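Local coordinates for Phospholipase/Carboxylesterase (Dyadobacter fermentans, PDB 4H0C), which probably hydrolyses carboxylic esters, possibly including palmitoyl groups on proteins, as an alpha/beta hydrolase of the phospholipase/carboxylesterase family, at residues H29-T34 and N59-P64; Y5-Q10 and P55-N60. All coordinates share one frame; numbering follows the deposited sequence.

Contact 1: residues H29-T34 and N59-P64; sequences HGRGGT and NNSWYP. With CIT (citric acid), chain C.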
loop_
_atom_site.group_PDB
_atom_site.type_symbol
_atom_site.label_atom_id
_atom_site.label_comp_id
_atom_site.label_asym_id
_atom_site.label_seq_id
_atom_site.Cartn_x
_atom_site.Cartn_y
_atom_site.Cartn_z
ATOM N N HIS A 29 4.919 2.786 -5.269
ATOM C CA HIS A 29 4.673 2.886 -6.698
ATOM C C HIS A 29 4.226 1.580 -7.311
ATOM O O HIS A 29 4.383 0.483 -6.723
ATOM C CB HIS A 29 5.907 3.416 -7.437
ATOM C CG HIS A 29 7.093 2.454 -7.468
ATOM N ND1 HIS A 29 7.151 1.359 -8.294
ATOM C CD2 HIS A 29 8.312 2.499 -6.793
ATOM C CE1 HIS A 29 8.349 0.734 -8.123
ATOM N NE2 HIS A 29 9.047 1.423 -7.190
ATOM N N GLY A 30 3.691 1.695 -8.517
ATOM C CA GLY A 30 3.213 0.540 -9.257
ATOM C C GLY A 30 4.255 -0.132 -10.145
ATOM O O GLY A 30 5.421 0.263 -10.172
ATOM N N ARG A 31 3.817 -1.152 -10.874
ATOM C CA ARG A 31 4.711 -1.936 -11.740
ATOM C C ARG A 31 5.285 -1.060 -12.853
ATOM O O ARG A 31 4.530 -0.389 -13.581
ATOM C CB ARG A 31 3.979 -3.139 -12.339
ATOM C CG ARG A 31 4.899 -4.158 -13.004
ATOM C CD ARG A 31 4.090 -5.257 -13.689
ATOM N NE ARG A 31 3.232 -5.942 -12.707
ATOM C CZ ARG A 31 3.616 -6.984 -11.963
ATOM N NH1 ARG A 31 4.832 -7.510 -12.103
ATOM N NH2 ARG A 31 2.782 -7.508 -11.082
ATOM N N GLY A 32 6.606 -1.089 -12.994
ATOM C CA GLY A 32 7.291 -0.246 -13.984
ATOM C C GLY A 32 7.416 1.210 -13.564
ATOM O O GLY A 32 7.866 2.050 -14.350
ATOM N N GLY A 33 7.029 1.515 -12.326
ATOM C CA GLY A 33 6.960 2.891 -11.853
ATOM C C GLY A 33 8.155 3.283 -11.025
ATOM O O GLY A 33 9.098 2.493 -10.845
ATOM N N THR A 34 8.137 4.514 -10.522
ATOM C CA THR A 34 9.268 5.005 -9.736
ATOM C C THR A 34 8.797 5.699 -8.495
ATOM O O THR A 34 7.656 6.186 -8.432
ATOM C CB THR A 34 10.181 5.985 -10.534
ATOM O OG1 THR A 34 9.459 7.186 -10.822
ATOM C CG2 THR A 34 10.676 5.358 -11.845
ATOM N N ASN A 59 14.342 -3.258 -10.339
ATOM C CA ASN A 59 13.659 -3.588 -11.605
ATOM C C ASN A 59 12.352 -2.815 -11.816
ATOM O O ASN A 59 11.534 -3.162 -12.697
ATOM C CB ASN A 59 13.444 -5.094 -11.726
ATOM C CG ASN A 59 14.756 -5.868 -11.790
ATOM O OD1 ASN A 59 15.711 -5.410 -12.412
ATOM N ND2 ASN A 59 14.808 -7.043 -11.147
ATOM N N ASN A 60 12.179 -1.747 -11.029
ATOM C CA ASN A 60 10.948 -0.946 -11.020
ATOM C C ASN A 60 9.700 -1.817 -10.835
ATOM O O ASN A 60 8.610 -1.465 -11.299
ATOM C CB ASN A 60 10.796 -0.129 -12.314
ATOM C CG ASN A 60 11.786 1.010 -12.433
ATOM O OD1 ASN A 60 12.570 1.282 -11.536
ATOM N ND2 ASN A 60 11.740 1.689 -13.562
ATOM N N SER A 61 9.858 -2.950 -10.147
ATOM C CA SER A 61 8.753 -3.873 -9.956
ATOM C C SER A 61 8.930 -4.654 -8.667
ATOM O O SER A 61 9.964 -5.318 -8.469
ATOM C CB SER A 61 8.644 -4.828 -11.160
ATOM O OG SER A 61 7.606 -5.788 -10.958
ATOM N N TRP A 62 7.918 -4.574 -7.791
ATOM C CA TRP A 62 7.957 -5.278 -6.487
ATOM C C TRP A 62 8.085 -6.777 -6.577
ATOM O O TRP A 62 8.767 -7.393 -5.757
ATOM C CB TRP A 62 6.785 -4.855 -5.593
ATOM C CG TRP A 62 6.807 -3.366 -5.341
ATOM C CD1 TRP A 62 5.882 -2.401 -5.752
ATOM C CD2 TRP A 62 7.827 -2.630 -4.591
ATOM N NE1 TRP A 62 6.262 -1.153 -5.322
ATOM C CE2 TRP A 62 7.439 -1.218 -4.634
ATOM C CE3 TRP A 62 9.001 -2.992 -3.946
ATOM C CZ2 TRP A 62 8.209 -0.220 -4.013
ATOM C CZ3 TRP A 62 9.760 -1.998 -3.326
ATOM C CH2 TRP A 62 9.372 -0.637 -3.368
ATOM N N TYR A 63 7.441 -7.374 -7.569
ATOM C CA TYR A 63 7.494 -8.834 -7.754
ATOM C C TYR A 63 7.126 -9.092 -9.222
ATOM O O TYR A 63 6.391 -8.287 -9.824
ATOM C CB TYR A 63 6.529 -9.553 -6.752
ATOM C CG TYR A 63 5.167 -8.900 -6.641
ATOM C CD1 TYR A 63 4.175 -9.142 -7.609
ATOM C CD2 TYR A 63 4.875 -7.995 -5.614
ATOM C CE1 TYR A 63 2.933 -8.513 -7.539
ATOM C CE2 TYR A 63 3.636 -7.402 -5.520
ATOM C CZ TYR A 63 2.682 -7.638 -6.499
ATOM O OH TYR A 63 1.473 -7.018 -6.436
ATOM N N PRO A 64 7.632 -10.196 -9.811
ATOM C CA PRO A 64 7.627 -10.333 -11.287
ATOM C C PRO A 64 6.303 -10.616 -12.005
ATOM O O PRO A 64 6.169 -10.276 -13.179
ATOM C CB PRO A 64 8.591 -11.499 -11.534
ATOM C CG PRO A 64 8.558 -12.282 -10.247
ATOM C CD PRO A 64 8.461 -11.231 -9.168
HETATM C C1 CIT C . -0.154 -5.155 -12.185
HETATM O O1 CIT C . 0.595 -6.035 -12.642
HETATM O O2 CIT C . 0.193 -3.959 -12.134
HETATM C C2 CIT C . -1.520 -5.566 -11.679
HETATM C C3 CIT C . -1.484 -5.785 -10.158
HETATM O O7 CIT C . -0.991 -4.617 -9.506
HETATM C C4 CIT C . -2.876 -6.077 -9.597
HETATM C C5 CIT C . -3.603 -4.787 -9.269
HETATM O O3 CIT C . -3.742 -4.455 -8.062
HETATM O O4 CIT C . -4.046 -4.101 -10.222
HETATM C C6 CIT C . -0.546 -6.906 -9.760
HETATM O O5 CIT C . 0.337 -6.657 -8.898
HETATM O O6 CIT C . -0.714 -8.025 -10.274
HETATM O O HOH W 1 7.144 -7.003 -13.434
#

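Contact 2: residues Y5-Q10 and P55-N60; sequences YTHSKQ and PQATNN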
loop_
_atom_site.group_PDB
_atom_site.type_symbol
_atom_site.label_atom_id
_atom_site.label_comp_id
_atom_site.label_asym_id
_atom_site.label_seq_id
_atom_site.Cartn_x
_atom_site.Cartn_y
_atom_site.Cartn_z
ATOM N N TYR A 5 15.487 -11.883 -7.060
ATOM C CA TYR A 5 16.153 -10.593 -6.877
ATOM C C TYR A 5 15.820 -9.952 -5.538
ATOM O O TYR A 5 14.849 -10.344 -4.877
ATOM C CB TYR A 5 15.906 -9.637 -8.066
ATOM C CG TYR A 5 14.466 -9.212 -8.338
ATOM C CD1 TYR A 5 13.987 -7.966 -7.894
ATOM C CD2 TYR A 5 13.619 -10.013 -9.101
ATOM C CE1 TYR A 5 12.688 -7.563 -8.156
ATOM C CE2 TYR A 5 12.317 -9.615 -9.386
ATOM C CZ TYR A 5 11.854 -8.390 -8.906
ATOM O OH TYR A 5 10.571 -7.976 -9.166
ATOM N N THR A 6 16.677 -9.002 -5.142
ATOM C CA THR A 6 16.614 -8.278 -3.882
ATOM C C THR A 6 16.186 -6.850 -4.165
ATOM O O THR A 6 16.638 -6.260 -5.136
ATOM C CB THR A 6 18.040 -8.216 -3.257
ATOM O OG1 THR A 6 18.496 -9.542 -2.996
ATOM C CG2 THR A 6 18.087 -7.411 -1.966
ATOM N N HIS A 7 15.329 -6.290 -3.313
ATOM C CA HIS A 7 15.125 -4.841 -3.325
ATOM C C HIS A 7 16.135 -4.239 -2.415
ATOM O O HIS A 7 16.077 -4.419 -1.195
ATOM C CB HIS A 7 13.709 -4.474 -2.934
ATOM C CG HIS A 7 12.692 -4.993 -3.904
ATOM N ND1 HIS A 7 12.552 -4.471 -5.149
ATOM C CD2 HIS A 7 11.783 -6.049 -3.812
ATOM C CE1 HIS A 7 11.597 -5.146 -5.818
ATOM N NE2 HIS A 7 11.122 -6.111 -5.013
ATOM N N SER A 8 17.116 -3.562 -3.004
ATOM C CA SER A 8 18.111 -2.859 -2.205
ATOM C C SER A 8 17.474 -1.639 -1.522
ATOM O O SER A 8 16.409 -1.166 -1.931
ATOM C CB SER A 8 19.319 -2.467 -3.063
ATOM O OG SER A 8 18.963 -1.502 -4.038
ATOM N N LYS A 9 18.146 -1.121 -0.499
ATOM C CA LYS A 9 17.622 -0.022 0.320
ATOM C C LYS A 9 17.711 1.314 -0.429
ATOM O O LYS A 9 18.638 2.093 -0.234
ATOM C CB LYS A 9 18.357 0.026 1.663
ATOM C CG LYS A 9 17.747 0.943 2.718
ATOM C CD LYS A 9 18.388 0.684 4.073
ATOM C CE LYS A 9 18.581 1.958 4.875
ATOM N NZ LYS A 9 19.515 1.740 6.024
ATOM N N GLN A 10 16.744 1.541 -1.307
ATOM C CA GLN A 10 16.628 2.774 -2.078
ATOM C C GLN A 10 15.372 3.504 -1.585
ATOM O O GLN A 10 14.248 3.077 -1.867
ATOM C CB GLN A 10 16.487 2.452 -3.564
ATOM C CG GLN A 10 17.628 1.695 -4.230
ATOM C CD GLN A 10 17.383 1.515 -5.727
ATOM O OE1 GLN A 10 17.057 0.416 -6.197
ATOM N NE2 GLN A 10 17.525 2.598 -6.480
ATOM N N PRO A 55 9.911 4.053 -1.106
ATOM C CA PRO A 55 11.012 3.168 -1.487
ATOM C C PRO A 55 10.946 2.877 -2.975
ATOM O O PRO A 55 9.847 2.820 -3.540
ATOM C CB PRO A 55 10.756 1.886 -0.672
ATOM C CG PRO A 55 9.298 1.899 -0.370
ATOM C CD PRO A 55 8.923 3.373 -0.240
ATOM N N GLN A 56 12.107 2.715 -3.611
ATOM C CA GLN A 56 12.152 2.402 -5.034
ATOM C C GLN A 56 12.375 0.910 -5.235
ATOM O O GLN A 56 13.340 0.359 -4.701
ATOM C CB GLN A 56 13.295 3.181 -5.718
ATOM C CG GLN A 56 13.572 2.731 -7.146
ATOM C CD GLN A 56 12.460 3.129 -8.110
ATOM O OE1 GLN A 56 12.050 4.301 -8.150
ATOM N NE2 GLN A 56 11.969 2.162 -8.900
ATOM N N ALA A 57 11.531 0.278 -6.053
ATOM C CA ALA A 57 11.684 -1.145 -6.351
ATOM C C ALA A 57 12.834 -1.386 -7.318
ATOM O O ALA A 57 13.015 -0.658 -8.301
ATOM C CB ALA A 57 10.397 -1.737 -6.909
ATOM N N THR A 58 13.622 -2.416 -7.013
ATOM C CA THR A 58 14.595 -2.934 -7.949
ATOM C C THR A 58 13.813 -3.481 -9.136
ATOM O O THR A 58 12.733 -4.039 -8.955
ATOM C CB THR A 58 15.458 -4.009 -7.264
ATOM O OG1 THR A 58 16.245 -3.359 -6.257
ATOM C CG2 THR A 58 16.400 -4.709 -8.252
ATOM N N ASN A 59 14.342 -3.258 -10.339
ATOM C CA ASN A 59 13.659 -3.588 -11.605
ATOM C C ASN A 59 12.352 -2.815 -11.816
ATOM O O ASN A 59 11.534 -3.162 -12.697
ATOM C CB ASN A 59 13.444 -5.094 -11.726
ATOM C CG ASN A 59 14.756 -5.868 -11.790
ATOM O OD1 ASN A 59 15.711 -5.410 -12.412
ATOM N ND2 ASN A 59 14.808 -7.043 -11.147
ATOM N N ASN A 60 12.179 -1.747 -11.029
ATOM C CA ASN A 60 10.948 -0.946 -11.020
ATOM C C ASN A 60 9.700 -1.817 -10.835
ATOM O O ASN A 60 8.610 -1.465 -11.299
ATOM C CB ASN A 60 10.796 -0.129 -12.314
ATOM C CG ASN A 60 11.786 1.010 -12.433
ATOM O OD1 ASN A 60 12.570 1.282 -11.536
ATOM N ND2 ASN A 60 11.740 1.689 -13.562
HETATM O O HOH W 2 15.248 -1.495 -4.425
#

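Contact 1: residues H29-T34 and N59-P64
The imidazole of His29 lies obliquely over the indole of Trp62 in an offset stack, the His29 ring and the Trp62 five-membered ring 4.7 Å apart at their centroids with planes 27° apart. His29 NE2 comes over the six-membered side of the indole, 3.7 Å from Trp62 CZ2, while Gly33 O sits above the opposite imidazole face. The imidazole is held in its own plane at two corners: ND1 gives a nearly straight bond to Gly30 O (2.8 Å, 166°), and NE2 takes the backbone N-H of Ala57. That pairing puts the proton on ND1. His29 CG occupies the crowded position between backbone N and carbonyl carbon (chi1 69°), which brings the ring back over its own loop. The indole is fixed too, its NE1 donating in the ring plane to His29 O at 2.9 Å, though from above the carbonyl plane. Beside the stack, Gly32 N meets Asn60 O almost along the C=O axis, at 2.7 Å, and so joins the type II turn Gly30-Gly33 to the second loop. Further out, Arg31 bends at its third torsion and lays its guanidinium across the end of 59-64. Its NH1 makes a weak bond to Tyr63 O and a sound one to a water that also pairs with Ser61 OG. Ser61 OG is itself hydrogen-bonded to Gln109. NE binds a citrate carboxylate (Arg31 NE to CIT O1, 2.6 Å), and Tyr63 OH reaches CIT O5 at 2.7 Å. The citrate, probably from the crystallisation liquor, is hydrogen-bonded to Ser108 OG as well. The His-Gly turn after strand 23-28 beside Ser108 is the usual oxyanion-hole region of alpha/beta hydrolases, and the acidic ligand probably occupies the active-site pocket.

Contact 2: residues Y5-Q10 and P55-N60
The loop leading into edge strand 11-15 runs beside the chain leaving strand 50-55, roughly antiparallel to it (141°), and carries on the pairing of these two strands past their ends. Gln56 N points almost straight at Gln10 O (2.8 Å, 167°), while the CA of Pro55 makes a C-H...O contact to the same oxygen. Gln10 and Gln56 start side by side, CB against CB; Gln10 runs on extended, while Gln56 bends at chi2, its OE1 turning away to Ala35 N. At His7 a side chain replaces the backbone acceptor: Thr58 N donates to His7 ND1 at 3.0 Å, within the ring plane. His7 NE2 donates to Trp62 O, so the imidazole bridges two backbone points of one loop. This is the sheet margin of the alpha/beta hydrolase fold, where the N-terminal strand is antiparallel to its neighbour. Between the two chains a water lies within hydrogen-bonding distance of Ser8 O, Gln56 O and Thr58 OG1, with more acceptors near than protons; Thr58 OG1 is 3.1 Å from Thr6 O. Asn59 meets Tyr5 tip to tip, ND2 sitting 3.4 Å above the centre of the phenol face with planes 67° apart; Tyr5 OH is hydrogen-bonded to Ser61 O.

From the N terminus, 5-10 leads into edge strand 11-15, the chain then crosses to strand 23-28, and the turn 29-34 comes next, before helix 35-39. Strand 50-55 then delivers the long loop that begins with 55-60 and continues through 59-64. Contact 1 closes a loop of 24 residues, contact 2 one of 44. The two closures cross: 29-34 lies inside the loop closed by contact 2, while 59-64 runs past its end, with Asn59 and Asn60 shared. One continuous loop is thus held between the N-terminal segment and the turn after strand 23-28. The two contacts touch directly, through His7 and Trp62 and through Gln56 beside Thr34, joining the sheet edge to the probable active-site side.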